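Local coordinates for heroin esterase (Rhodococcus sp., PDB 1LZL), which probably hydrolyses acetyl ester groups, including those of heroin, as an acetyl esterase of the alpha/beta hydrolase fold, at residues E196-S199 with M200-V204; L208-R211 with P212-I215; D132-A135 with A136-I140. All coordinates share one frame; numbering follows the deposited sequence.

Interactions 1 and 2 are neighbours, with centres about 10 Å apart, and involve helices that follow each other in the chain, 198-202 and 211-222. They touch directly: R211 joins the two helices through its side chain, and its backbone N bonds to F203 O. Both are partly buried, but a polar threonine cap marks interaction 1, whereas the main side-chain contact of interaction 2 is a CH-pi approach of an asparagine CB to a tryptophan face. Interaction 3 lies on the opposite side of the chain's centre, about 29 Å between centres from interaction 2. Midway along helix 128-142, it is buried and largely apolar, with only backbone hydrogen bonds between its segments.

Interaction 1 of 3, residues E196-S199 with M200-V204; sequences ETVS and MTNFV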
loop_
_atom_site.group_PDB
_atom_site.type_symbol
_atom_site.label_atom_id
_atom_site.label_comp_id
_atom_site.label_asym_id
_atom_site.label_seq_id
_atom_site.Cartn_x
_atom_site.Cartn_y
_atom_site.Cartn_z
ATOM N N GLU A 196 3.914 15.319 -12.202
ATOM C CA GLU A 196 3.483 16.628 -12.754
ATOM C C GLU A 196 2.428 17.338 -11.953
ATOM O O GLU A 196 2.060 18.478 -12.274
ATOM C CB GLU A 196 2.961 16.434 -14.185
ATOM C CG GLU A 196 1.736 15.534 -14.405
ATOM C CD GLU A 196 1.557 15.104 -15.850
ATOM O OE1 GLU A 196 2.394 15.441 -16.735
ATOM O OE2 GLU A 196 0.561 14.408 -16.172
ATOM N N THR A 197 1.930 16.716 -10.889
ATOM C CA THR A 197 1.001 17.428 -10.019
ATOM C C THR A 197 1.695 18.553 -9.266
ATOM O O THR A 197 2.913 18.564 -9.044
ATOM C CB THR A 197 0.382 16.431 -9.007
ATOM O OG1 THR A 197 1.470 15.869 -8.264
ATOM C CG2 THR A 197 -0.413 15.350 -9.701
ATOM N N VAL A 198 0.870 19.498 -8.778
ATOM C CA VAL A 198 1.463 20.569 -7.946
ATOM C C VAL A 198 2.162 20.014 -6.726
ATOM O O VAL A 198 3.295 20.474 -6.396
ATOM C CB VAL A 198 0.386 21.571 -7.494
ATOM C CG1 VAL A 198 0.957 22.599 -6.523
ATOM C CG2 VAL A 198 -0.193 22.245 -8.729
ATOM N N SER A 199 1.592 19.051 -5.991
ATOM C CA SER A 199 2.327 18.589 -4.805
ATOM C C SER A 199 3.677 17.973 -5.197
ATOM O O SER A 199 4.613 18.061 -4.409
ATOM C CB SER A 199 1.456 17.666 -3.969
ATOM O OG SER A 199 0.977 16.522 -4.703
ATOM N N MET A 200 3.666 17.339 -6.376
ATOM C CA MET A 200 4.920 16.671 -6.783
ATOM C C MET A 200 5.934 17.703 -7.257
ATOM O O MET A 200 7.160 17.441 -7.108
ATOM C CB MET A 200 4.631 15.651 -7.847
ATOM C CG MET A 200 5.268 14.318 -7.928
ATOM S SD MET A 200 6.310 13.734 -6.624
ATOM C CE MET A 200 5.391 12.285 -6.090
ATOM N N THR A 201 5.500 18.827 -7.822
ATOM C CA THR A 201 6.497 19.848 -8.194
ATOM C C THR A 201 6.933 20.686 -6.985
ATOM O O THR A 201 8.076 21.179 -7.057
ATOM C CB THR A 201 5.990 20.824 -9.273
ATOM O OG1 THR A 201 4.856 21.571 -8.794
ATOM C CG2 THR A 201 5.567 20.091 -10.555
ATOM N N ASN A 202 6.084 20.870 -5.977
ATOM C CA ASN A 202 6.385 21.815 -4.906
ATOM C C ASN A 202 6.967 21.192 -3.655
ATOM O O ASN A 202 7.625 21.912 -2.850
ATOM C CB ASN A 202 5.104 22.576 -4.512
ATOM C CG ASN A 202 4.593 23.506 -5.584
ATOM O OD1 ASN A 202 4.889 23.528 -6.786
ATOM N ND2 ASN A 202 3.659 24.354 -5.151
ATOM N N PHE A 203 6.766 19.876 -3.442
ATOM C CA PHE A 203 7.247 19.242 -2.227
ATOM C C PHE A 203 8.597 18.574 -2.498
ATOM O O PHE A 203 8.667 17.371 -2.785
ATOM C CB PHE A 203 6.204 18.240 -1.690
ATOM C CG PHE A 203 4.972 18.930 -1.098
ATOM C CD1 PHE A 203 4.938 20.265 -0.718
ATOM C CD2 PHE A 203 3.812 18.185 -0.902
ATOM C CE1 PHE A 203 3.802 20.850 -0.161
ATOM C CE2 PHE A 203 2.674 18.755 -0.333
ATOM C CZ PHE A 203 2.655 20.086 0.046
ATOM N N VAL A 204 9.667 19.365 -2.453
ATOM C CA VAL A 204 11.031 18.983 -2.795
ATOM C C VAL A 204 11.835 18.550 -1.582
ATOM O O VAL A 204 12.852 17.804 -1.780
ATOM C CB VAL A 204 11.741 20.149 -3.505
ATOM C CG1 VAL A 204 11.044 20.541 -4.804
ATOM C CG2 VAL A 204 11.854 21.376 -2.578
#
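T197 and M200 meet obliquely at the start of helix 198-202, where the threonine hydroxyl reaches forward over the first turn to M200 N. T197 OG1 sits between its own backbone N and carbonyl carbon (chi1 59°), a position from which it accepts the N-H of M200 at 3.2 Å. The same oxygen lies 3.2 Å from M200 CB, while the bent thioether chain of M200 leads away toward P261, L262 and A214. T197 O in turn accepts the N-H of T201 at 2.9 Å.

On the exposed side, V198 and N202 also cross obliquely. The CG1 branch of V198 comes 3.5 Å from N202 ND2, and V198 O accepts the N202 backbone N-H at 2.8 Å. T201 OG1 stands within 3.1 Å of V198 O and 2.8 Å of N202 OD1; its single proton could serve either acceptor.

At the far end, the F203 ring approaches S199, its CD2 3.9 Å from S199 CB. F203 N bonds to S199 O just where the chain leaves helical geometry. S199 OG bonds to P261 O and S199 N to D264 OD2, so this short helix is tied to the segment entering helix 263-275. The whole is a threonine N-cap opening a helix of little more than one turn within an alpha/beta hydrolase.

Interaction 2 of 3, residues L208-R211 with P212-I215; sequences LWHR and PNAI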
loop_
_atom_site.group_PDB
_atom_site.type_symbol
_atom_site.label_atom_id
_atom_site.label_comp_id
_atom_site.label_asym_id
_atom_site.label_seq_id
_atom_site.Cartn_x
_atom_site.Cartn_y
_atom_site.Cartn_z
ATOM N N LEU A 208 10.122 12.544 4.914
ATOM C CA LEU A 208 10.187 11.173 4.466
ATOM C C LEU A 208 10.087 11.018 2.968
ATOM O O LEU A 208 10.921 10.317 2.335
ATOM C CB LEU A 208 9.107 10.358 5.193
ATOM C CG LEU A 208 9.336 10.266 6.713
ATOM C CD1 LEU A 208 8.333 9.281 7.282
ATOM C CD2 LEU A 208 10.789 9.903 6.967
ATOM N N TRP A 209 9.080 11.567 2.277
ATOM C CA TRP A 209 8.942 11.473 0.828
ATOM C C TRP A 209 8.955 12.890 0.271
ATOM O O TRP A 209 8.450 13.796 0.936
ATOM C CB TRP A 209 7.667 10.768 0.397
ATOM C CG TRP A 209 7.763 10.051 -0.941
ATOM C CD1 TRP A 209 7.068 10.260 -2.081
ATOM C CD2 TRP A 209 8.670 8.957 -1.224
ATOM N NE1 TRP A 209 7.454 9.380 -3.082
ATOM C CE2 TRP A 209 8.434 8.591 -2.555
ATOM C CE3 TRP A 209 9.624 8.321 -0.421
ATOM C CZ2 TRP A 209 9.154 7.538 -3.165
ATOM C CZ3 TRP A 209 10.342 7.275 -1.041
ATOM C CH2 TRP A 209 10.106 6.912 -2.369
ATOM N N HIS A 210 9.462 12.981 -0.938
ATOM C CA HIS A 210 9.749 14.272 -1.565
ATOM C C HIS A 210 10.062 13.987 -3.011
ATOM O O HIS A 210 10.288 12.817 -3.419
ATOM C CB HIS A 210 10.857 15.023 -0.830
ATOM C CG HIS A 210 12.096 14.212 -0.558
ATOM N ND1 HIS A 210 12.575 13.996 0.719
ATOM C CD2 HIS A 210 12.915 13.551 -1.426
ATOM C CE1 HIS A 210 13.658 13.237 0.612
ATOM N NE2 HIS A 210 13.869 12.978 -0.666
ATOM N N ARG A 211 10.125 15.053 -3.807
ATOM C CA ARG A 211 10.321 14.872 -5.230
ATOM C C ARG A 211 11.634 14.123 -5.546
ATOM O O ARG A 211 11.603 13.213 -6.394
ATOM C CB ARG A 211 10.255 16.233 -5.898
ATOM C CG ARG A 211 10.278 16.085 -7.429
ATOM C CD ARG A 211 10.298 17.488 -8.046
ATOM N NE ARG A 211 10.429 17.313 -9.496
ATOM C CZ ARG A 211 9.389 17.068 -10.276
ATOM N NH1 ARG A 211 8.147 16.975 -9.810
ATOM N NH2 ARG A 211 9.545 16.904 -11.585
ATOM N N PRO A 212 12.768 14.401 -4.950
ATOM C CA PRO A 212 13.958 13.584 -5.225
ATOM C C PRO A 212 13.747 12.101 -4.981
ATOM O O PRO A 212 14.172 11.289 -5.846
ATOM C CB PRO A 212 15.026 14.174 -4.276
ATOM C CG PRO A 212 14.608 15.605 -4.188
ATOM C CD PRO A 212 13.102 15.544 -4.049
ATOM N N ASN A 213 13.132 11.707 -3.871
ATOM C CA ASN A 213 12.857 10.270 -3.697
ATOM C C ASN A 213 11.891 9.737 -4.739
ATOM O O ASN A 213 12.036 8.574 -5.172
ATOM C CB ASN A 213 12.334 9.972 -2.281
ATOM C CG ASN A 213 13.410 9.765 -1.252
ATOM O OD1 ASN A 213 14.618 9.710 -1.630
ATOM N ND2 ASN A 213 13.066 9.601 0.016
ATOM N N ALA A 214 10.874 10.523 -5.121
ATOM C CA ALA A 214 9.897 10.083 -6.117
ATOM C C ALA A 214 10.553 9.732 -7.439
ATOM O O ALA A 214 10.302 8.688 -8.055
ATOM C CB ALA A 214 8.796 11.156 -6.317
ATOM N N ILE A 215 11.510 10.593 -7.899
ATOM C CA ILE A 215 12.189 10.320 -9.159
ATOM C C ILE A 215 12.940 8.992 -9.098
ATOM O O ILE A 215 12.873 8.178 -10.001
ATOM C CB ILE A 215 13.171 11.477 -9.490
ATOM C CG1 ILE A 215 12.406 12.781 -9.788
ATOM C CG2 ILE A 215 14.143 11.068 -10.581
ATOM C CD1 ILE A 215 13.277 14.047 -9.709
#
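From W209 to R211 the backbone passes from extended geometry into helix 211-222, and the first helical bonds join A214 N to H210 O at 2.9 Å and I215 N to R211 O at 3.0 Å. The main side-chain contact is a CH-pi interaction between W209 and N213. N213 CB lies over the six-membered ring of the indole, 3.6 Å from its centroid and 13° off the normal, while the asparagine amide is turned 49° from the ring plane. With CG of W209 anti to its backbone N (chi1 -152°), the indole is brought against N213 and A214, and NE1 comes 3.9 Å from A214 CB.

H210 occupies the N-cap position. Its ring crosses P212 at about a right angle, with CD2 at 3.3 Å from P212 CD, and is inclined to the amide of N213, whose CG is 3.3 Å from H210 NE2. This helix start lies close to the probable Ser-His-Asp triad of an alpha/beta hydrolase: W209 also meets the ring of H290, the likely triad histidine.

The N213 amide is held by bonds from ND2 to V21 O and from F23 N to OD1, to which ND2 adds a weak one to L208 O at 3.2 Å. The R211 chain is extended from CG to NE, and NH1 bonds to both M200 O and L195 O.

Interaction 3 of 3, residues D132-A135 with A136-I140; sequences DCYA and ALLYI
D132 begins the contact through its backbone: its carbonyl oxygen accepts A136 N at 3.0 Å, while its OD2 forms a salt bridge with R119. C133 follows with the next bond, from L137 N to C133 O, and its side chain packs against T169 and I85.

Y134 makes the main side-chain contact. Its ring receives L138 over one face in a CH-pi interaction, L138 CG standing 4.1 Å from the ring centroid and 18° off the normal. The leucine straddles the outer part of the ring, CD1 reaching Y134 CE2 at 3.5 Å and CD2 lying near the hydroxyl at 3.8 Å from Y134 OH. A chi1 of -177° places the Y134 ring trans to the backbone N, against L137 and L138, and L137 CD2 comes obliquely to within 4.2 Å of Y134 CD1.

This is a helix of the alpha/beta hydrolase fold packed on the central sheet, with A136 and L137 resting on L83 of strand 79-85 and Y134 and L137 meeting helix 161-176. L138 N bonds to Y134 O at 2.8 Å. Last, A135 O accepts Y139 N at 3.0 Å, and the A135 methyl touches L59.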
loop_
_atom_site.group_PDB
_atom_site.type_symbol
_atom_site.label_atom_id
_atom_site.label_comp_id
_atom_site.label_asym_id
_atom_site.label_seq_id
_atom_site.Cartn_x
_atom_site.Cartn_y
_atom_site.Cartn_z
ATOM N N ASP A 132 3.879 -10.451 -8.657
ATOM C CA ASP A 132 3.894 -11.208 -7.403
ATOM C C ASP A 132 2.618 -10.960 -6.615
ATOM O O ASP A 132 2.058 -11.864 -5.988
ATOM C CB ASP A 132 5.091 -10.792 -6.526
ATOM C CG ASP A 132 6.416 -11.205 -7.157
ATOM O OD1 ASP A 132 6.439 -12.080 -8.054
ATOM O OD2 ASP A 132 7.460 -10.647 -6.694
ATOM N N CYS A 133 2.137 -9.698 -6.641
ATOM C CA CYS A 133 0.910 -9.389 -5.874
ATOM C C CYS A 133 -0.297 -10.077 -6.531
ATOM O O CYS A 133 -1.182 -10.587 -5.832
ATOM C CB CYS A 133 0.733 -7.867 -5.835
ATOM S SG CYS A 133 2.024 -7.038 -4.827
ATOM N N TYR A 134 -0.295 -10.061 -7.870
ATOM C CA TYR A 134 -1.450 -10.711 -8.546
ATOM C C TYR A 134 -1.371 -12.226 -8.365
ATOM O O TYR A 134 -2.408 -12.866 -8.184
ATOM C CB TYR A 134 -1.517 -10.268 -10.003
ATOM C CG TYR A 134 -2.694 -10.807 -10.772
ATOM C CD1 TYR A 134 -3.973 -10.451 -10.374
ATOM C CD2 TYR A 134 -2.517 -11.642 -11.855
ATOM C CE1 TYR A 134 -5.071 -10.928 -11.048
ATOM C CE2 TYR A 134 -3.640 -12.123 -12.550
ATOM C CZ TYR A 134 -4.887 -11.747 -12.132
ATOM O OH TYR A 134 -6.041 -12.213 -12.774
ATOM N N ALA A 135 -0.145 -12.745 -8.369
ATOM C CA ALA A 135 -0.002 -14.183 -8.121
ATOM C C ALA A 135 -0.535 -14.558 -6.756
ATOM O O ALA A 135 -1.183 -15.607 -6.604
ATOM C CB ALA A 135 1.462 -14.562 -8.269
ATOM N N ALA A 136 -0.281 -13.723 -5.748
ATOM C CA ALA A 136 -0.773 -13.982 -4.394
ATOM C C ALA A 136 -2.285 -13.899 -4.396
ATOM O O ALA A 136 -2.994 -14.682 -3.768
ATOM C CB ALA A 136 -0.165 -12.944 -3.419
ATOM N N LEU A 137 -2.891 -12.944 -5.116
ATOM C CA LEU A 137 -4.348 -12.816 -5.211
ATOM C C LEU A 137 -4.961 -14.044 -5.867
ATOM O O LEU A 137 -5.950 -14.581 -5.346
ATOM C CB LEU A 137 -4.683 -11.526 -5.986
ATOM C CG LEU A 137 -6.193 -11.285 -6.171
ATOM C CD1 LEU A 137 -6.895 -11.083 -4.821
ATOM C CD2 LEU A 137 -6.500 -10.101 -7.094
ATOM N N LEU A 138 -4.383 -14.468 -6.983
ATOM C CA LEU A 138 -4.857 -15.701 -7.663
ATOM C C LEU A 138 -4.836 -16.887 -6.715
ATOM O O LEU A 138 -5.766 -17.698 -6.700
ATOM C CB LEU A 138 -3.954 -15.968 -8.870
ATOM C CG LEU A 138 -4.195 -15.089 -10.107
ATOM C CD1 LEU A 138 -3.121 -15.317 -11.159
ATOM C CD2 LEU A 138 -5.557 -15.436 -10.726
ATOM N N TYR A 139 -3.735 -16.992 -5.974
ATOM C CA TYR A 139 -3.597 -18.117 -5.042
ATOM C C TYR A 139 -4.624 -18.042 -3.941
ATOM O O TYR A 139 -5.274 -19.069 -3.657
ATOM C CB TYR A 139 -2.177 -18.076 -4.466
ATOM C CG TYR A 139 -2.026 -19.058 -3.313
ATOM C CD1 TYR A 139 -1.844 -20.415 -3.575
ATOM C CD2 TYR A 139 -2.059 -18.613 -1.989
ATOM C CE1 TYR A 139 -1.707 -21.274 -2.483
ATOM C CE2 TYR A 139 -1.933 -19.451 -0.903
ATOM C CZ TYR A 139 -1.746 -20.797 -1.199
ATOM O OH TYR A 139 -1.629 -21.689 -0.152
ATOM N N ILE A 140 -4.749 -16.901 -3.243
ATOM C CA ILE A 140 -5.712 -16.891 -2.112
ATOM C C ILE A 140 -7.133 -17.144 -2.592
ATOM O O ILE A 140 -7.914 -17.785 -1.872
ATOM C CB ILE A 140 -5.613 -15.666 -1.201
ATOM C CG1 ILE A 140 -5.908 -14.359 -1.902
ATOM C CG2 ILE A 140 -4.244 -15.667 -0.507
ATOM C CD1 ILE A 140 -5.799 -13.188 -0.928
#